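Local coordinates for putative isochorismatase (Streptomyces avermitilis, PDB 3KL2), which is a putative isochorismatase, a member of the cysteine hydrolase family that is probably a hydrolase but whose substrate is not established, at residues T171-G176 with P203-P208; L134-F137 with N141-F144. One frame throughout, in Å; residues are numbered along the deposited sequence.

Interaction 1: residues T171-G176 with P203-P208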
loop_
_atom_site.group_PDB
_atom_site.type_symbol
_atom_site.label_atom_id
_atom_site.label_comp_id
_atom_site.label_asym_id
_atom_site.label_seq_id
_atom_site.Cartn_x
_atom_site.Cartn_y
_atom_site.Cartn_z
ATOM N N THR A 171 5.147 8.847 4.680
ATOM C CA THR A 171 4.523 8.056 3.647
ATOM C C THR A 171 4.333 8.917 2.380
ATOM O O THR A 171 4.573 8.457 1.272
ATOM C CB THR A 171 3.213 7.369 4.181
ATOM O OG1 THR A 171 3.552 6.569 5.313
ATOM C CG2 THR A 171 2.497 6.440 3.135
ATOM N N GLY A 172 3.924 10.152 2.532
ATOM C CA GLY A 172 3.830 11.070 1.388
ATOM C C GLY A 172 5.098 11.097 0.571
ATOM O O GLY A 172 5.097 11.052 -0.695
ATOM N N TYR A 173 6.200 11.151 1.311
ATOM C CA TYR A 173 7.512 11.186 0.731
ATOM C C TYR A 173 7.810 9.923 -0.026
ATOM O O TYR A 173 8.353 9.966 -1.124
ATOM C CB TYR A 173 8.549 11.359 1.853
ATOM C CG TYR A 173 9.982 11.536 1.369
ATOM C CD1 TYR A 173 10.404 12.752 0.859
ATOM C CD2 TYR A 173 10.895 10.503 1.433
ATOM C CE1 TYR A 173 11.716 12.947 0.433
ATOM C CE2 TYR A 173 12.189 10.692 1.012
ATOM C CZ TYR A 173 12.586 11.928 0.493
ATOM O OH TYR A 173 13.867 12.116 0.043
ATOM N N GLU A 174 7.496 8.792 0.599
ATOM C CA GLU A 174 7.794 7.494 0.053
ATOM C C GLU A 174 7.030 7.342 -1.245
ATOM O O GLU A 174 7.480 6.649 -2.165
ATOM C CB GLU A 174 7.348 6.362 0.998
ATOM C CG GLU A 174 8.144 6.253 2.278
ATOM C CD GLU A 174 9.546 5.713 2.022
ATOM O OE1 GLU A 174 9.784 5.160 0.904
ATOM O OE2 GLU A 174 10.402 5.815 2.949
ATOM N N ARG A 175 5.882 8.005 -1.325
ATOM C CA ARG A 175 5.013 7.795 -2.456
ATOM C C ARG A 175 5.217 8.849 -3.504
ATOM O O ARG A 175 4.423 8.934 -4.395
ATOM C CB ARG A 175 3.562 7.738 -2.003
ATOM C CG ARG A 175 3.264 6.419 -1.338
ATOM C CD ARG A 175 1.850 6.332 -0.919
ATOM N NE ARG A 175 1.676 5.303 0.074
ATOM C CZ ARG A 175 0.525 4.729 0.384
ATOM N NH1 ARG A 175 -0.585 5.056 -0.256
ATOM N NH2 ARG A 175 0.491 3.826 1.341
ATOM N N GLY A 176 6.289 9.633 -3.407
ATOM C CA GLY A 176 6.705 10.493 -4.522
ATOM C C GLY A 176 6.096 11.892 -4.602
ATOM O O GLY A 176 6.468 12.675 -5.483
ATOM N N PRO A 203 12.861 18.025 7.700
ATOM C CA PRO A 203 13.675 18.281 6.485
ATOM C C PRO A 203 14.159 17.049 5.698
ATOM O O PRO A 203 14.575 17.177 4.543
ATOM C CB PRO A 203 14.898 19.067 7.014
ATOM C CG PRO A 203 14.439 19.652 8.344
ATOM C CD PRO A 203 13.480 18.626 8.903
ATOM N N MET A 204 14.109 15.880 6.335
ATOM C CA MET A 204 14.427 14.619 5.681
ATOM C C MET A 204 13.281 14.169 4.760
ATOM O O MET A 204 13.501 13.382 3.855
ATOM C CB MET A 204 14.642 13.508 6.723
ATOM C CG MET A 204 15.900 13.571 7.660
ATOM S SD MET A 204 15.841 12.147 8.828
ATOM C CE MET A 204 17.595 12.045 9.207
ATOM N N PHE A 205 12.055 14.596 5.030
ATOM C CA PHE A 205 10.894 14.053 4.327
ATOM C C PHE A 205 10.062 15.130 3.678
ATOM O O PHE A 205 9.056 14.814 3.056
ATOM C CB PHE A 205 10.021 13.250 5.291
ATOM C CG PHE A 205 10.704 12.038 5.847
ATOM C CD1 PHE A 205 10.855 10.899 5.071
ATOM C CD2 PHE A 205 11.242 12.040 7.123
ATOM C CE1 PHE A 205 11.520 9.749 5.569
ATOM C CE2 PHE A 205 11.878 10.886 7.641
ATOM C CZ PHE A 205 12.016 9.743 6.849
ATOM N N SER A 206 10.471 16.394 3.812
ATOM C CA SER A 206 9.637 17.497 3.364
ATOM C C SER A 206 10.411 18.785 3.078
ATOM O O SER A 206 11.646 18.863 3.223
ATOM C CB SER A 206 8.460 17.751 4.343
ATOM O OG SER A 206 8.818 18.519 5.482
ATOM N N VAL A 207 9.664 19.769 2.603
ATOM C CA VAL A 207 10.171 21.123 2.478
ATOM C C VAL A 207 9.390 21.936 3.506
ATOM O O VAL A 207 8.245 22.295 3.253
ATOM C CB VAL A 207 9.954 21.684 1.066
ATOM C CG1 VAL A 207 10.603 23.095 0.930
ATOM C CG2 VAL A 207 10.535 20.746 0.027
ATOM N N PRO A 208 9.979 22.173 4.693
ATOM C CA PRO A 208 9.237 22.926 5.704
ATOM C C PRO A 208 9.103 24.414 5.340
ATOM O O PRO A 208 10.091 25.047 4.926
ATOM C CB PRO A 208 10.077 22.749 6.989
ATOM C CG PRO A 208 11.055 21.695 6.683
ATOM C CD PRO A 208 11.291 21.748 5.199
#

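Interaction 2: residues L134-F137 with N141-F144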
loop_
_atom_site.group_PDB
_atom_site.type_symbol
_atom_site.label_atom_id
_atom_site.label_comp_id
_atom_site.label_asym_id
_atom_site.label_seq_id
_atom_site.Cartn_x
_atom_site.Cartn_y
_atom_site.Cartn_z
ATOM N N LEU A 134 -2.767 6.583 12.381
ATOM C CA LEU A 134 -2.063 7.848 12.452
ATOM C C LEU A 134 -1.651 8.343 11.100
ATOM O O LEU A 134 -1.761 9.554 10.772
ATOM C CB LEU A 134 -0.834 7.689 13.347
ATOM C CG LEU A 134 -1.056 7.200 14.805
ATOM C CD1 LEU A 134 -2.255 7.918 15.506
ATOM C CD2 LEU A 134 -1.193 5.715 14.871
ATOM N N ASP A 135 -1.101 7.444 10.306
ATOM C CA ASP A 135 -0.716 7.821 8.949
ATOM C C ASP A 135 -1.983 8.046 8.121
ATOM O O ASP A 135 -2.802 7.181 8.030
ATOM C CB ASP A 135 0.128 6.691 8.362
ATOM C CG ASP A 135 0.621 7.003 6.973
ATOM O OD1 ASP A 135 0.266 8.076 6.411
ATOM O OD2 ASP A 135 1.357 6.147 6.427
ATOM N N THR A 136 -2.169 9.213 7.539
ATOM C CA THR A 136 -3.353 9.459 6.740
ATOM C C THR A 136 -3.385 8.508 5.487
ATOM O O THR A 136 -4.457 8.073 5.035
ATOM C CB THR A 136 -3.432 10.995 6.324
ATOM O OG1 THR A 136 -3.265 11.820 7.484
ATOM C CG2 THR A 136 -4.778 11.359 5.699
ATOM N N PHE A 137 -2.230 8.151 4.921
ATOM C CA PHE A 137 -2.222 7.227 3.778
ATOM C C PHE A 137 -2.581 5.789 4.122
ATOM O O PHE A 137 -2.928 5.042 3.231
ATOM C CB PHE A 137 -0.868 7.262 3.080
ATOM C CG PHE A 137 -0.592 8.560 2.323
ATOM C CD1 PHE A 137 -1.003 8.703 1.015
ATOM C CD2 PHE A 137 0.051 9.617 2.935
ATOM C CE1 PHE A 137 -0.753 9.885 0.289
ATOM C CE2 PHE A 137 0.328 10.823 2.222
ATOM C CZ PHE A 137 -0.085 10.953 0.899
ATOM N N ASN A 141 -8.860 6.970 1.769
ATOM C CA ASN A 141 -8.861 7.214 0.323
ATOM C C ASN A 141 -7.975 8.363 -0.122
ATOM O O ASN A 141 -8.098 8.853 -1.250
ATOM C CB ASN A 141 -10.284 7.453 -0.203
ATOM C CG ASN A 141 -11.040 8.590 0.519
ATOM O OD1 ASN A 141 -10.513 9.242 1.391
ATOM N ND2 ASN A 141 -12.284 8.786 0.155
ATOM N N LEU A 142 -7.087 8.808 0.750
ATOM C CA LEU A 142 -6.258 9.948 0.402
ATOM C C LEU A 142 -5.408 9.729 -0.834
ATOM O O LEU A 142 -5.418 10.589 -1.741
ATOM C CB LEU A 142 -5.334 10.338 1.550
ATOM C CG LEU A 142 -4.459 11.586 1.241
ATOM C CD1 LEU A 142 -5.332 12.771 0.989
ATOM C CD2 LEU A 142 -3.444 11.893 2.374
ATOM N N ASP A 143 -4.632 8.642 -0.854
ATOM C CA ASP A 143 -3.771 8.342 -1.996
ATOM C C ASP A 143 -4.563 8.223 -3.298
ATOM O O ASP A 143 -4.187 8.836 -4.328
ATOM C CB ASP A 143 -3.064 7.018 -1.812
ATOM C CG ASP A 143 -1.783 6.923 -2.616
ATOM O OD1 ASP A 143 -1.314 7.942 -3.174
ATOM O OD2 ASP A 143 -1.199 5.835 -2.595
ATOM N N PHE A 144 -5.661 7.458 -3.258
ATOM C CA PHE A 144 -6.540 7.347 -4.422
ATOM C C PHE A 144 -7.023 8.707 -4.994
ATOM O O PHE A 144 -7.006 8.930 -6.188
ATOM C CB PHE A 144 -7.754 6.529 -4.074
ATOM C CG PHE A 144 -8.605 6.217 -5.230
ATOM C CD1 PHE A 144 -8.548 4.966 -5.831
ATOM C CD2 PHE A 144 -9.471 7.170 -5.736
ATOM C CE1 PHE A 144 -9.366 4.682 -6.919
ATOM C CE2 PHE A 144 -10.262 6.887 -6.826
ATOM C CZ PHE A 144 -10.221 5.678 -7.410
HETATM O O HOH W 1 -4.618 6.610 1.218
#

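Interaction 1: residues T171-G176 with P203-P208
The rings of Y173 and F205 meet in an offset edge-to-face pair: the edge of F205 is turned to the face of Y173, the planes lie at 89°, and Y173 CD2 comes 3.7 Å from F205 CD1. A CH-pi contact adds to it, with F205 CA 4.1 Å from the centroid of the Y173 ring and over its face. Backbone carbonyls border the same aromatic group, Y173 CD1 lying 3.3 Å from F205 O and M204 O standing over the ring toward its rim. Y173 reaches this place because its CG is anti to the backbone N (chi1 -175°). The contact joins the last turn of helix 164-174 to the region where helix 191-205 gives way to strand 207-209, an outermost strand of the parallel sheet within this chain, in an alpha/beta fold. Helix 164-174 closes in a Schellman motif whose C-prime residue, G176, has positive phi, a conformation natural to glycine. Tyrosine combines a broad apolar face with a polar tip, and Y173 OH is hydrogen-bonded to Y94 O of the second subunit. Replacing Y173 by alanine would probably leave the F205 edge without its aromatic partner and the Y94 carbonyl of the second subunit without this hydroxyl.

Interaction 2: residues L134-F137 with N141-F144
F137 and L142 face each other across the short link between helices 136-139 and 142-149, their CA atoms 5.9 Å apart. D135 occupies the N-cap position of the first and N141 that of the second. Only the aspartate caps with its side chain: F137 N donates to D135 OD1 over 2.9 Å, meeting the oxygen from above the carboxylate plane. A water lies between the two backbones, accepting from D143 N at 2.9 Å and within hydrogen-bonding distance of F137 O (3.1 Å).

The side-chain contact centres on one methyl. L142 CD2 sits over the middle of the F137 ring, 3.8 Å from its centroid and 13° off the normal, a CH-pi contact. With CG anti to the backbone N (chi1 -178°), leucine extends toward the facing segment, and the branched end lets CD2 also touch T136 CG2 at 3.6 Å. Threonine suits this position because its methyl faces leucine while its hydroxyl bonds T168 OG1. D143 approaches the ring differently: its CB lies at the ring edge, 3.9 Å from F137 CD1, and the carboxylate plane is turned 84° from that of the ring. The apolar base of the aspartate thus packs on phenylalanine while OD2 forms a salt bridge with R175. On the sheet side, L142 touches M76 and T136 touches A78, both of strand 75-78, so the pair of helical segments is packed against the parallel sheet.

Chemically, apolar carbon of T136, F137 and L142 meets between the two segments, and polar groups are matched around it: L142 N is bonded to T140 OG1, the water accepts from the next N-H, that of D143, and the D143 charge is met by arginine, which would probably favour its ionised form.

Overall arrangement
Interaction 2 comes first along the chain and interaction 1 follows, their centres about 14 Å apart within the same isochorismatase-family domain. Helix 164-174 connects them. Its last turns carry interaction 1, while T171 OG1 probably bonds D135 OD2 and the R175 to D143 salt bridge ties the helix end to helix 142-149. The F137 ring also packs on the backbone of G172. Interaction 1 lies toward strand 207-209, outermost within this chain, interaction 2 beside strand 75-78 across the sheet order. Both reach the second subunit, with E174 of one copy accepting from L134 and D135 backbone nitrogens of another, so the same elements that pack within the chain also take part in the subunit interface.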